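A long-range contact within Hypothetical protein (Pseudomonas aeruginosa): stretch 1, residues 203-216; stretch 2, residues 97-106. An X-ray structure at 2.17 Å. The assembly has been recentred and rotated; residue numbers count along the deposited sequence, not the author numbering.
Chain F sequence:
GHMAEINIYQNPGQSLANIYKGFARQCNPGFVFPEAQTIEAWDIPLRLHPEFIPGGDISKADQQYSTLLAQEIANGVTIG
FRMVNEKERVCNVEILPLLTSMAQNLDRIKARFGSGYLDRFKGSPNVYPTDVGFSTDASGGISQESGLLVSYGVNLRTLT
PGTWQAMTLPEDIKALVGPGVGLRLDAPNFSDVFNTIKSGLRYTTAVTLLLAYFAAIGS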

# COMPACT_ATOMS: atom_id res chain seq x y z
N TYR F 203 31.39 4.41 34.01
CA TYR F 203 30.75 5.33 33.08
C TYR F 203 31.49 5.29 31.75
O TYR F 203 30.89 5.12 30.69
CB TYR F 203 30.80 6.73 33.71
CG TYR F 203 30.32 7.90 32.86
CD1 TYR F 203 31.11 8.42 31.84
CD2 TYR F 203 29.12 8.52 33.15
CE1 TYR F 203 30.67 9.54 31.08
CE2 TYR F 203 28.69 9.63 32.42
CZ TYR F 203 29.45 10.12 31.39
OH TYR F 203 29.00 11.21 30.68
N THR F 204 32.80 5.43 31.85
CA THR F 204 33.72 5.50 30.73
C THR F 204 33.81 4.19 29.90
O THR F 204 33.82 4.23 28.65
CB THR F 204 35.06 5.94 31.35
OG1 THR F 204 35.62 7.06 30.66
CG2 THR F 204 36.04 4.84 31.57
N THR F 205 33.82 3.04 30.57
CA THR F 205 33.92 1.73 29.91
C THR F 205 32.56 1.20 29.42
O THR F 205 32.50 0.42 28.46
CB THR F 205 34.53 0.67 30.83
OG1 THR F 205 33.86 0.71 32.09
CG2 THR F 205 36.06 0.88 31.02
N ALA F 206 31.48 1.58 30.11
CA ALA F 206 30.10 1.39 29.61
C ALA F 206 29.88 2.12 28.29
O ALA F 206 29.21 1.59 27.40
CB ALA F 206 29.10 1.87 30.63
N VAL F 207 30.41 3.34 28.15
CA VAL F 207 30.27 4.06 26.89
C VAL F 207 31.10 3.38 25.78
O VAL F 207 30.67 3.32 24.64
CB VAL F 207 30.62 5.57 27.00
CG1 VAL F 207 30.70 6.19 25.61
CG2 VAL F 207 29.62 6.34 27.91
N THR F 208 32.28 2.85 26.14
CA THR F 208 33.13 2.06 25.22
C THR F 208 32.36 0.84 24.66
O THR F 208 32.37 0.59 23.45
CB THR F 208 34.45 1.61 25.88
OG1 THR F 208 35.07 2.72 26.54
CG2 THR F 208 35.44 1.04 24.87
N LEU F 209 31.69 0.11 25.55
CA LEU F 209 30.90 -1.06 25.19
C LEU F 209 29.76 -0.63 24.29
O LEU F 209 29.51 -1.29 23.25
CB LEU F 209 30.35 -1.75 26.46
CG LEU F 209 29.37 -2.93 26.33
CD1 LEU F 209 30.09 -4.15 25.73
CD2 LEU F 209 28.72 -3.31 27.69
N LEU F 210 29.08 0.46 24.67
CA LEU F 210 27.92 0.98 23.94
C LEU F 210 28.24 1.25 22.47
O LEU F 210 27.49 0.86 21.58
CB LEU F 210 27.38 2.27 24.60
CG LEU F 210 26.16 2.93 23.94
CD1 LEU F 210 24.88 2.12 24.23
CD2 LEU F 210 25.98 4.37 24.40
N LEU F 211 29.35 1.94 22.24
CA LEU F 211 29.78 2.29 20.90
C LEU F 211 30.27 1.07 20.12
O LEU F 211 30.03 0.98 18.93
CB LEU F 211 30.89 3.35 20.98
CG LEU F 211 30.47 4.71 21.55
CD1 LEU F 211 31.64 5.66 21.65
CD2 LEU F 211 29.32 5.31 20.73
N ALA F 212 30.94 0.13 20.78
CA ALA F 212 31.38 -1.09 20.11
C ALA F 212 30.22 -1.90 19.53
O ALA F 212 30.25 -2.32 18.37
CB ALA F 212 32.21 -1.97 21.08
N TYR F 213 29.23 -2.15 20.38
CA TYR F 213 27.99 -2.83 20.05
C TYR F 213 27.27 -2.11 18.92
O TYR F 213 27.02 -2.69 17.87
CB TYR F 213 27.13 -2.85 21.31
CG TYR F 213 25.74 -3.44 21.14
CD1 TYR F 213 25.55 -4.82 21.17
CD2 TYR F 213 24.62 -2.62 21.03
CE1 TYR F 213 24.28 -5.38 21.03
CE2 TYR F 213 23.33 -3.17 20.88
CZ TYR F 213 23.17 -4.55 20.88
OH TYR F 213 21.92 -5.12 20.75
N PHE F 214 26.95 -0.84 19.13
CA PHE F 214 26.16 -0.10 18.15
C PHE F 214 26.87 0.19 16.84
O PHE F 214 26.23 0.54 15.86
CB PHE F 214 25.56 1.19 18.76
CG PHE F 214 24.24 0.97 19.42
CD1 PHE F 214 23.10 0.71 18.66
CD2 PHE F 214 24.14 0.96 20.80
CE1 PHE F 214 21.87 0.48 19.28
CE2 PHE F 214 22.93 0.74 21.42
CZ PHE F 214 21.79 0.51 20.66
N ALA F 215 28.18 0.02 16.83
CA ALA F 215 28.94 0.08 15.60
C ALA F 215 28.81 -1.25 14.83
O ALA F 215 28.84 -1.26 13.60
CB ALA F 215 30.42 0.39 15.88
N ALA F 216 28.68 -2.35 15.55
CA ALA F 216 28.75 -3.67 14.93
C ALA F 216 27.37 -4.20 14.54
O ALA F 216 27.21 -4.94 13.55
CB ALA F 216 29.44 -4.64 15.86
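Stretch 2, residues 97-106: PLLTSMAQNL

Both stretches are helical. Residues 97-106 belong to a longer helix, kinked at Pro97, whose ring nitrogen has no hydrogen to give to the turn before. It runs in the same general sense as helix 203-216, the axes crossing at 41° and approaching to 8.5 Å. The backbones come close at two levels: CA of Thr208 lies 5.7 Å from CA of Met102, and CA of Ala215 lies 5.4 Å from CA of Asn105.

At the second level the residue facing Asn105 is small: Ala215 points toward the partner with nothing beyond CB, which rests 3.4 Å from Asn105 OD1, while Asn105 ND2 comes within 3.3 Å of Ala212 CA. No direct hydrogen bond joins the helices, but two waters do: one donates to Thr208 O, accepts from Asn105 ND2 and bonds weakly with Ser101 OG; the other donates to both Asn105 OD1 and Ala212 O. The amide thus suits a buried, partly hydrated seam.

Thr208 OG1 donates to Thr204 O (2.9 Å) within its own helix, so the hydroxyl is satisfied even as it packs 3.5 Å from Leu98 CG and 3.6 Å from Met102 SE. Met102, a selenomethionine, also meets Val207 (SE to CG1, 4.2 Å). Leu211 adds apolar contact, its CD2 4.1 Å from Leu106 CD2.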

# COMPACT_ATOMS: atom_id res chain seq x y z
N PRO F 97 44.17 1.24 23.54
CA PRO F 97 43.13 0.49 22.81
C PRO F 97 41.71 0.99 23.07
O PRO F 97 40.89 1.00 22.15
CB PRO F 97 43.31 -0.94 23.34
CG PRO F 97 44.76 -1.00 23.79
CD PRO F 97 44.97 0.35 24.41
N LEU F 98 41.42 1.41 24.29
CA LEU F 98 40.14 2.03 24.59
C LEU F 98 39.94 3.31 23.79
O LEU F 98 38.88 3.53 23.21
CB LEU F 98 40.01 2.34 26.09
CG LEU F 98 38.60 2.80 26.54
CD1 LEU F 98 38.37 2.44 28.02
CD2 LEU F 98 38.38 4.31 26.30
N LEU F 99 40.96 4.16 23.77
CA LEU F 99 40.84 5.43 23.10
C LEU F 99 40.67 5.25 21.60
O LEU F 99 39.79 5.86 20.99
CB LEU F 99 42.03 6.31 23.41
CG LEU F 99 42.11 6.82 24.85
CD1 LEU F 99 43.35 7.66 25.02
CD2 LEU F 99 40.85 7.62 25.22
N THR F 100 41.53 4.39 21.03
CA THR F 100 41.48 4.00 19.62
C THR F 100 40.12 3.43 19.25
O THR F 100 39.53 3.86 18.27
CB THR F 100 42.60 2.99 19.27
OG1 THR F 100 43.89 3.58 19.52
CG2 THR F 100 42.55 2.60 17.83
N SER F 101 39.61 2.49 20.05
CA SER F 101 38.41 1.73 19.70
C SER F 101 37.16 2.61 19.74
O SER F 101 36.34 2.55 18.83
CB SER F 101 38.27 0.47 20.58
OG SER F 101 37.16 0.52 21.48
N MSE F 102 37.04 3.44 20.78
CA MSE F 102 35.96 4.42 20.84
C MSE F 102 35.93 5.37 19.67
O MSE F 102 34.85 5.71 19.20
CB MSE F 102 36.02 5.23 22.12
CG MSE F 102 35.44 4.52 23.30
SE MSE F 102 34.78 5.72 24.65
CE MSE F 102 36.05 7.18 24.50
N ALA F 103 37.10 5.80 19.19
CA ALA F 103 37.18 6.75 18.10
C ALA F 103 36.64 6.11 16.83
O ALA F 103 35.80 6.69 16.15
CB ALA F 103 38.62 7.23 17.90
N GLN F 104 37.10 4.90 16.54
CA GLN F 104 36.70 4.12 15.37
C GLN F 104 35.21 3.75 15.42
O GLN F 104 34.51 3.88 14.40
CB GLN F 104 37.58 2.87 15.21
CG GLN F 104 39.03 3.18 14.81
CD GLN F 104 40.00 2.00 14.97
OE1 GLN F 104 39.73 1.04 15.69
NE2 GLN F 104 41.14 2.09 14.29
N ASN F 105 34.74 3.32 16.58
CA ASN F 105 33.34 2.92 16.71
C ASN F 105 32.37 4.10 16.55
O ASN F 105 31.39 4.00 15.80
CB ASN F 105 33.09 2.09 17.98
CG ASN F 105 33.70 0.67 17.86
OD1 ASN F 105 33.68 0.07 16.78
ND2 ASN F 105 34.26 0.14 18.96
N LEU F 106 32.71 5.21 17.20
CA LEU F 106 31.98 6.47 17.07
C LEU F 106 31.91 7.00 15.65
O LEU F 106 30.85 7.52 15.23
CB LEU F 106 32.59 7.52 17.99
CG LEU F 106 31.76 8.64 18.64
CD1 LEU F 106 32.34 10.02 18.37
CD2 LEU F 106 30.24 8.59 18.40
O HOH W 1 34.09 1.72 21.74
O HOH W 2 32.58 -2.32 17.19